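PDB 1M22: peptide amidase from Stenotrophomonas maltophilia, which probably hydrolyses amide bonds, as a peptide amidase of the amidase signature family. Local coordinates for residues A258-Y262 against T263-D267; A396-E399 against G400-A404; Y478-E481 against Q482-A486. All coordinates share one frame; numbering follows the deposited sequence.

Interaction 1 of 3, residues A258-Y262 against T263-D267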
loop_
_atom_site.group_PDB
_atom_site.type_symbol
_atom_site.label_atom_id
_atom_site.label_comp_id
_atom_site.label_asym_id
_atom_site.label_seq_id
_atom_site.Cartn_x
_atom_site.Cartn_y
_atom_site.Cartn_z
ATOM N N ALA A 258 0.399 1.230 -22.339
ATOM C CA ALA A 258 -0.286 2.306 -23.038
ATOM C C ALA A 258 -0.918 3.243 -22.025
ATOM O O ALA A 258 -0.954 2.941 -20.831
ATOM C CB ALA A 258 -1.354 1.733 -23.959
ATOM N N VAL A 259 -1.393 4.391 -22.496
ATOM C CA VAL A 259 -2.051 5.350 -21.620
ATOM C C VAL A 259 -3.390 4.700 -21.298
ATOM O O VAL A 259 -4.394 4.945 -21.969
ATOM C CB VAL A 259 -2.281 6.694 -22.336
ATOM C CG1 VAL A 259 -2.948 7.679 -21.391
ATOM C CG2 VAL A 259 -0.954 7.249 -22.832
ATOM N N TYR A 260 -3.389 3.863 -20.267
ATOM C CA TYR A 260 -4.577 3.120 -19.874
ATOM C C TYR A 260 -5.390 3.734 -18.741
ATOM O O TYR A 260 -4.858 4.062 -17.680
ATOM C CB TYR A 260 -4.171 1.701 -19.479
ATOM C CG TYR A 260 -5.307 0.708 -19.481
ATOM C CD1 TYR A 260 -5.757 0.139 -20.671
ATOM C CD2 TYR A 260 -5.929 0.330 -18.292
ATOM C CE1 TYR A 260 -6.796 -0.787 -20.678
ATOM C CE2 TYR A 260 -6.969 -0.593 -18.288
ATOM C CZ TYR A 260 -7.397 -1.149 -19.482
ATOM O OH TYR A 260 -8.412 -2.076 -19.480
ATOM N N ASP A 261 -6.689 3.870 -18.977
ATOM C CA ASP A 261 -7.603 4.414 -17.982
ATOM C C ASP A 261 -8.219 3.235 -17.232
ATOM O O ASP A 261 -9.144 2.586 -17.724
ATOM C CB ASP A 261 -8.693 5.241 -18.675
ATOM C CG ASP A 261 -9.743 5.754 -17.709
ATOM O OD1 ASP A 261 -9.510 5.703 -16.484
ATOM O OD2 ASP A 261 -10.803 6.218 -18.182
ATOM N N TYR A 262 -7.702 2.957 -16.039
ATOM C CA TYR A 262 -8.210 1.841 -15.256
ATOM C C TYR A 262 -9.648 2.036 -14.783
ATOM O O TYR A 262 -10.309 1.069 -14.415
ATOM C CB TYR A 262 -7.285 1.565 -14.066
ATOM C CG TYR A 262 -5.933 1.023 -14.477
ATOM C CD1 TYR A 262 -5.764 -0.329 -14.794
ATOM C CD2 TYR A 262 -4.829 1.868 -14.583
ATOM C CE1 TYR A 262 -4.527 -0.822 -15.209
ATOM C CE2 TYR A 262 -3.595 1.386 -14.999
ATOM C CZ TYR A 262 -3.448 0.043 -15.310
ATOM O OH TYR A 262 -2.222 -0.426 -15.733
ATOM N N THR A 263 -10.143 3.272 -14.800
ATOM C CA THR A 263 -11.524 3.496 -14.372
ATOM C C THR A 263 -12.502 2.942 -15.407
ATOM O O THR A 263 -13.687 2.772 -15.123
ATOM C CB THR A 263 -11.835 4.996 -14.117
ATOM O OG1 THR A 263 -11.813 5.722 -15.352
ATOM C CG2 THR A 263 -10.816 5.589 -13.155
ATOM N N ALA A 264 -12.002 2.653 -16.605
ATOM C CA ALA A 264 -12.835 2.080 -17.657
ATOM C C ALA A 264 -13.158 0.627 -17.301
ATOM O O ALA A 264 -14.086 0.033 -17.849
ATOM C CB ALA A 264 -12.109 2.137 -19.000
ATOM N N ARG A 265 -12.387 0.063 -16.375
ATOM C CA ARG A 265 -12.579 -1.319 -15.947
ATOM C C ARG A 265 -13.528 -1.451 -14.757
ATOM O O ARG A 265 -13.699 -2.543 -14.210
ATOM C CB ARG A 265 -11.223 -1.949 -15.603
ATOM C CG ARG A 265 -10.294 -2.143 -16.803
ATOM C CD ARG A 265 -10.669 -3.377 -17.621
ATOM N NE ARG A 265 -11.953 -3.243 -18.306
ATOM C CZ ARG A 265 -12.176 -2.419 -19.325
ATOM N NH1 ARG A 265 -11.201 -1.648 -19.787
ATOM N NH2 ARG A 265 -13.376 -2.370 -19.887
ATOM N N LEU A 266 -14.143 -0.343 -14.353
ATOM C CA LEU A 266 -15.091 -0.368 -13.243
ATOM C C LEU A 266 -16.427 -0.856 -13.810
ATOM O O LEU A 266 -17.382 -0.092 -13.980
ATOM C CB LEU A 266 -15.219 1.027 -12.626
ATOM C CG LEU A 266 -13.900 1.581 -12.065
ATOM C CD1 LEU A 266 -14.098 3.021 -11.624
ATOM C CD2 LEU A 266 -13.413 0.720 -10.901
ATOM N N ASP A 267 -16.467 -2.151 -14.102
ATOM C CA ASP A 267 -17.628 -2.811 -14.689
ATOM C C ASP A 267 -18.425 -3.590 -13.642
ATOM O O ASP A 267 -17.926 -4.558 -13.079
ATOM C CB ASP A 267 -17.136 -3.771 -15.776
ATOM C CG ASP A 267 -18.260 -4.363 -16.597
ATOM O OD1 ASP A 267 -19.429 -4.275 -16.176
ATOM O OD2 ASP A 267 -17.963 -4.933 -17.668
#
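Asp261 and Thr263 meet through a two-pronged grip on one carboxylate oxygen. Thr263 OG1 donates to Asp261 OD1 at 2.6 Å, reaching it on the syn side and 23° out of the carboxylate plane, while Thr263 N approaches the same OD1 from above that plane at 3.0 Å. Two donors on one oxygen, coming from different directions, help to set the rotation of the carboxylate. With its CG anti to the backbone N (chi1 176°), Asp261 brings the oxygen over the chain that follows. A second polar link spans five residues: Arg265 NH1 donates to Tyr260 OH over 2.8 Å, with the hydroxyl at the edge of the guanidinium and slightly tilted from its plane. Bends at chi2 and chi3 fold the arginine back to this position, and its NE forms a salt bridge with Glu475 of helix 470-484, so the guanidinium serves two partners.

The bond from Thr263 N to the Asp261 side chain makes an Asx turn at the start of a short 3-10 turn in the surface loop between helix 231-241 and strand 275-279. Backbone bonds from Ala264 N to Asp261 O (3.1 Å) and from Arg265 N to Tyr262 O (3.0 Å) wind that turn.

Apolar contacts lie around these bonds. Arg265 CG rests 4.0 Å from Tyr260 CE2, the two side chains crossing at about a right angle. Tyr260 turns the edge carrying CD2 over one face of the Tyr262 ring, near its rim. Tyr262 is buried against Ala235 and Leu238 of helix 231-241 and Ile474 of helix 470-484.

Interaction 2 of 3, residues A396-E399 against G400-A404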
loop_
_atom_site.group_PDB
_atom_site.type_symbol
_atom_site.label_atom_id
_atom_site.label_comp_id
_atom_site.label_asym_id
_atom_site.label_seq_id
_atom_site.Cartn_x
_atom_site.Cartn_y
_atom_site.Cartn_z
ATOM N N ALA A 396 6.914 -18.825 -6.447
ATOM C CA ALA A 396 5.712 -18.037 -6.197
ATOM C C ALA A 396 4.917 -17.700 -7.452
ATOM O O ALA A 396 3.690 -17.612 -7.408
ATOM C CB ALA A 396 6.086 -16.751 -5.465
ATOM N N GLY A 397 5.616 -17.508 -8.566
ATOM C CA GLY A 397 4.943 -17.153 -9.807
ATOM C C GLY A 397 4.629 -18.321 -10.727
ATOM O O GLY A 397 3.584 -18.956 -10.586
ATOM N N PRO A 398 5.521 -18.629 -11.681
ATOM C CA PRO A 398 5.313 -19.733 -12.624
ATOM C C PRO A 398 4.847 -21.050 -12.004
ATOM O O PRO A 398 3.924 -21.686 -12.510
ATOM C CB PRO A 398 6.676 -19.861 -13.296
ATOM C CG PRO A 398 7.134 -18.446 -13.355
ATOM C CD PRO A 398 6.788 -17.933 -11.969
ATOM N N GLU A 399 5.480 -21.454 -10.909
ATOM C CA GLU A 399 5.136 -22.706 -10.254
ATOM C C GLU A 399 4.239 -22.533 -9.032
ATOM O O GLU A 399 3.977 -23.488 -8.300
ATOM C CB GLU A 399 6.423 -23.450 -9.882
ATOM C CG GLU A 399 7.169 -23.985 -11.102
ATOM C CD GLU A 399 8.582 -24.449 -10.793
ATOM O OE1 GLU A 399 8.830 -24.915 -9.664
ATOM O OE2 GLU A 399 9.442 -24.358 -11.693
ATOM N N GLY A 400 3.758 -21.309 -8.831
ATOM C CA GLY A 400 2.882 -21.017 -7.710
ATOM C C GLY A 400 1.545 -20.491 -8.198
ATOM O O GLY A 400 0.653 -21.263 -8.551
ATOM N N ILE A 401 1.406 -19.169 -8.228
ATOM C CA ILE A 401 0.170 -18.551 -8.684
ATOM C C ILE A 401 -0.213 -19.003 -10.097
ATOM O O ILE A 401 -1.364 -19.364 -10.348
ATOM C CB ILE A 401 0.287 -17.006 -8.659
ATOM C CG1 ILE A 401 0.273 -16.508 -7.209
ATOM C CG2 ILE A 401 -0.845 -16.376 -9.470
ATOM C CD1 ILE A 401 0.630 -15.035 -7.058
ATOM N N ASP A 402 0.747 -18.997 -11.018
ATOM C CA ASP A 402 0.441 -19.390 -12.389
ATOM C C ASP A 402 0.032 -20.853 -12.511
ATOM O O ASP A 402 -0.819 -21.194 -13.331
ATOM C CB ASP A 402 1.622 -19.099 -13.314
ATOM C CG ASP A 402 1.915 -17.618 -13.432
ATOM O OD1 ASP A 402 0.957 -16.814 -13.423
ATOM O OD2 ASP A 402 3.104 -17.258 -13.544
ATOM N N ALA A 403 0.630 -21.716 -11.699
ATOM C CA ALA A 403 0.285 -23.132 -11.742
ATOM C C ALA A 403 -1.161 -23.326 -11.288
ATOM O O ALA A 403 -1.903 -24.117 -11.868
ATOM C CB ALA A 403 1.230 -23.934 -10.851
ATOM N N ALA A 404 -1.566 -22.598 -10.250
ATOM C CA ALA A 404 -2.930 -22.702 -9.748
ATOM C C ALA A 404 -3.921 -22.143 -10.766
ATOM O O ALA A 404 -4.978 -22.728 -11.000
ATOM C CB ALA A 404 -3.059 -21.962 -8.420
#
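Gly397 O takes two backbone donors from the next turn, Gly400 N at 2.9 Å and Asp402 N also at 2.9 Å, which reach it from opposite faces of its carbonyl plane. The second of these bonds spans five residues, as does the nearly straight one from Ile401 N to Ala396 O (2.9 Å, 175° at the hydrogen), so helix 383-407 widens here into a pi-type turn and is kinked. Ala396 O also receives a CA-H...O contact from Gly400 CA at 3.5 Å, and Ile401 CG1 passes 3.6 Å from this oxygen.

Pro398 lies at the kink. Asp402, with CG beside its own backbone N (chi1 -65°), lies alongside it and points the same way. Its OD2 stands 3.3 Å from Pro398 N, a contact without a hydrogen bond because the ring nitrogen has no hydrogen to give.

Further out, Ala396 and Ile401 pack on helix 436-442, joining the widened turn to that helix. Glu399 O accepts from Asn314 ND2, while Glu399 OE1 pairs with Arg394 in a salt bridge. The Asp402 carboxylate is held from outside the helix, OD2 by Tyr444 OH and OD1 by Thr466 OG1.

Interaction 3 of 3, residues Y478-E481 against Q482-A486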
loop_
_atom_site.group_PDB
_atom_site.type_symbol
_atom_site.label_atom_id
_atom_site.label_comp_id
_atom_site.label_asym_id
_atom_site.label_seq_id
_atom_site.Cartn_x
_atom_site.Cartn_y
_atom_site.Cartn_z
ATOM N N TYR A 478 -14.239 -4.652 -8.336
ATOM C CA TYR A 478 -15.291 -3.646 -8.386
ATOM C C TYR A 478 -16.667 -4.312 -8.387
ATOM O O TYR A 478 -17.568 -3.897 -7.660
ATOM C CB TYR A 478 -15.139 -2.786 -9.640
ATOM C CG TYR A 478 -16.185 -1.705 -9.770
ATOM C CD1 TYR A 478 -16.138 -0.560 -8.974
ATOM C CD2 TYR A 478 -17.228 -1.826 -10.689
ATOM C CE1 TYR A 478 -17.103 0.438 -9.090
ATOM C CE2 TYR A 478 -18.199 -0.832 -10.812
ATOM C CZ TYR A 478 -18.129 0.295 -10.011
ATOM O OH TYR A 478 -19.078 1.287 -10.125
ATOM N N ALA A 479 -16.828 -5.345 -9.208
ATOM C CA ALA A 479 -18.103 -6.053 -9.287
ATOM C C ALA A 479 -18.481 -6.634 -7.926
ATOM O O ALA A 479 -19.646 -6.609 -7.530
ATOM C CB ALA A 479 -18.021 -7.160 -10.330
ATOM N N TYR A 480 -17.495 -7.165 -7.211
ATOM C CA TYR A 480 -17.746 -7.725 -5.889
ATOM C C TYR A 480 -18.136 -6.615 -4.914
ATOM O O TYR A 480 -19.111 -6.730 -4.169
ATOM C CB TYR A 480 -16.499 -8.437 -5.355
ATOM C CG TYR A 480 -16.595 -8.745 -3.878
ATOM C CD1 TYR A 480 -17.410 -9.774 -3.408
ATOM C CD2 TYR A 480 -15.944 -7.942 -2.942
ATOM C CE1 TYR A 480 -17.582 -9.989 -2.041
ATOM C CE2 TYR A 480 -16.111 -8.147 -1.577
ATOM C CZ TYR A 480 -16.930 -9.167 -1.134
ATOM O OH TYR A 480 -17.119 -9.339 0.218
ATOM N N GLU A 481 -17.364 -5.536 -4.929
ATOM C CA GLU A 481 -17.597 -4.405 -4.049
ATOM C C GLU A 481 -18.973 -3.777 -4.237
ATOM O O GLU A 481 -19.655 -3.444 -3.265
ATOM C CB GLU A 481 -16.524 -3.347 -4.295
ATOM C CG GLU A 481 -16.681 -2.094 -3.463
ATOM C CD GLU A 481 -15.927 -0.924 -4.059
ATOM O OE1 GLU A 481 -16.202 -0.581 -5.228
ATOM O OE2 GLU A 481 -15.064 -0.351 -3.366
ATOM N N GLN A 482 -19.382 -3.612 -5.488
ATOM C CA GLN A 482 -20.661 -2.980 -5.765
ATOM C C GLN A 482 -21.892 -3.735 -5.297
ATOM O O GLN A 482 -22.938 -3.126 -5.073
ATOM C CB GLN A 482 -20.762 -2.650 -7.254
ATOM C CG GLN A 482 -19.800 -1.550 -7.677
ATOM C CD GLN A 482 -19.945 -0.294 -6.832
ATOM O OE1 GLN A 482 -19.067 0.044 -6.035
ATOM N NE2 GLN A 482 -21.064 0.398 -6.998
ATOM N N ARG A 483 -21.795 -5.050 -5.139
ATOM C CA ARG A 483 -22.959 -5.779 -4.659
ATOM C C ARG A 483 -22.888 -6.069 -3.164
ATOM O O ARG A 483 -23.838 -6.585 -2.582
ATOM C CB ARG A 483 -23.178 -7.075 -5.455
ATOM C CG ARG A 483 -22.068 -8.101 -5.425
ATOM C CD ARG A 483 -22.530 -9.341 -6.196
ATOM N NE ARG A 483 -23.654 -9.990 -5.522
ATOM C CZ ARG A 483 -24.746 -10.458 -6.125
ATOM N NH1 ARG A 483 -24.893 -10.357 -7.440
ATOM N NH2 ARG A 483 -25.697 -11.034 -5.402
ATOM N N THR A 484 -21.774 -5.709 -2.533
ATOM C CA THR A 484 -21.612 -5.942 -1.101
ATOM C C THR A 484 -21.488 -4.656 -0.288
ATOM O O THR A 484 -22.109 -4.533 0.766
ATOM C CB THR A 484 -20.393 -6.837 -0.816
ATOM O OG1 THR A 484 -19.227 -6.281 -1.439
ATOM C CG2 THR A 484 -20.634 -8.242 -1.346
ATOM N N ARG A 485 -20.688 -3.705 -0.768
ATOM C CA ARG A 485 -20.500 -2.424 -0.079
ATOM C C ARG A 485 -20.312 -2.664 1.420
ATOM O O ARG A 485 -20.940 -2.011 2.256
ATOM C CB ARG A 485 -21.722 -1.527 -0.321
ATOM C CG ARG A 485 -22.025 -1.280 -1.801
ATOM C CD ARG A 485 -20.929 -0.459 -2.464
ATOM N NE ARG A 485 -20.883 0.905 -1.946
ATOM C CZ ARG A 485 -21.797 1.837 -2.201
ATOM N NH1 ARG A 485 -22.841 1.560 -2.974
ATOM N NH2 ARG A 485 -21.667 3.051 -1.683
ATOM N N ALA A 486 -19.409 -3.584 1.745
ATOM C CA ALA A 486 -19.153 -3.982 3.124
ATOM C C ALA A 486 -18.410 -3.003 4.015
ATOM O O ALA A 486 -18.526 -3.082 5.239
ATOM C CB ALA A 486 -18.434 -5.318 3.138
#
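Two tyrosine pairs, Tyr480 with Thr484 and Tyr478 with Gln482, make the tightly packed part of this contact at the C-terminal end of helix 470-484. Thr484 OG1 donates to Tyr480 O at 2.8 Å, from above the carbonyl plane, and the same hydroxyl oxygen lies over one face of the Tyr480 ring, offset toward the rim. Thr484 CG2 also touches the ring, 3.6 Å from Tyr480 CE1. With chi1 at 166°, the Tyr480 ring stands beside its own carbonyl and so meets the residue one turn further on, the two side chains crossing at about a right angle.

Gln482 CG makes a CH-pi contact with Tyr478, 3.5 Å from the ring centroid and 17° off the normal; the bend at chi2 of the glutamine lays its amide almost parallel to the ring, the planes only 8° apart. On the backbone, Gln482 N donates to Tyr478 O at 2.8 Å in a regular helical bond.

The helix loosens over its last turn: Arg483 N and Thr484 N give Tyr480 O only weak bonds, and at Arg485 phi turns positive. Glu481 O receives both Thr484 N (3.2 Å) and Arg485 N (2.7 Å). On the loose, solvent side, exposed Arg485 folds its aliphatic chain back, CD 3.3 Å from Glu481 O, but its charged end makes no contact with the Glu481 carboxylate.

Arg483 leaves on another side of the helix, its CG 3.5 Å from Ala479 O and its guanidinium paired with Glu299. Glu481 OE2 accepts from Val231 N. Buried Tyr480 touches Ala296 and Leu300, so its ring fills the junction of this helix with helix 289-302 and strands 446-454 and 457-464 of the central sheet.

How the interactions relate
Interactions 1 and 3 adjoin, with centres 18 Å apart: Leu266 O lies 3.4 Å from Tyr478 CE2 and Asp267 N lies 3.5 Å from Tyr478 CD2, so the loop of 258-267 leaves its 3-10 turn along the Tyr478 ring. The same loop then meets the next residue of helix 470-484, with Asp267 O 3.8 Å from Ala479 CB. Interaction 2 stands apart on helix 383-407, its centre 26 Å from that of interaction 1 and 27 Å from that of interaction 3, with nearest atoms about 17 and 18 Å away. All three lie away from the active-site residues Lys86, Ser165 and Ser189.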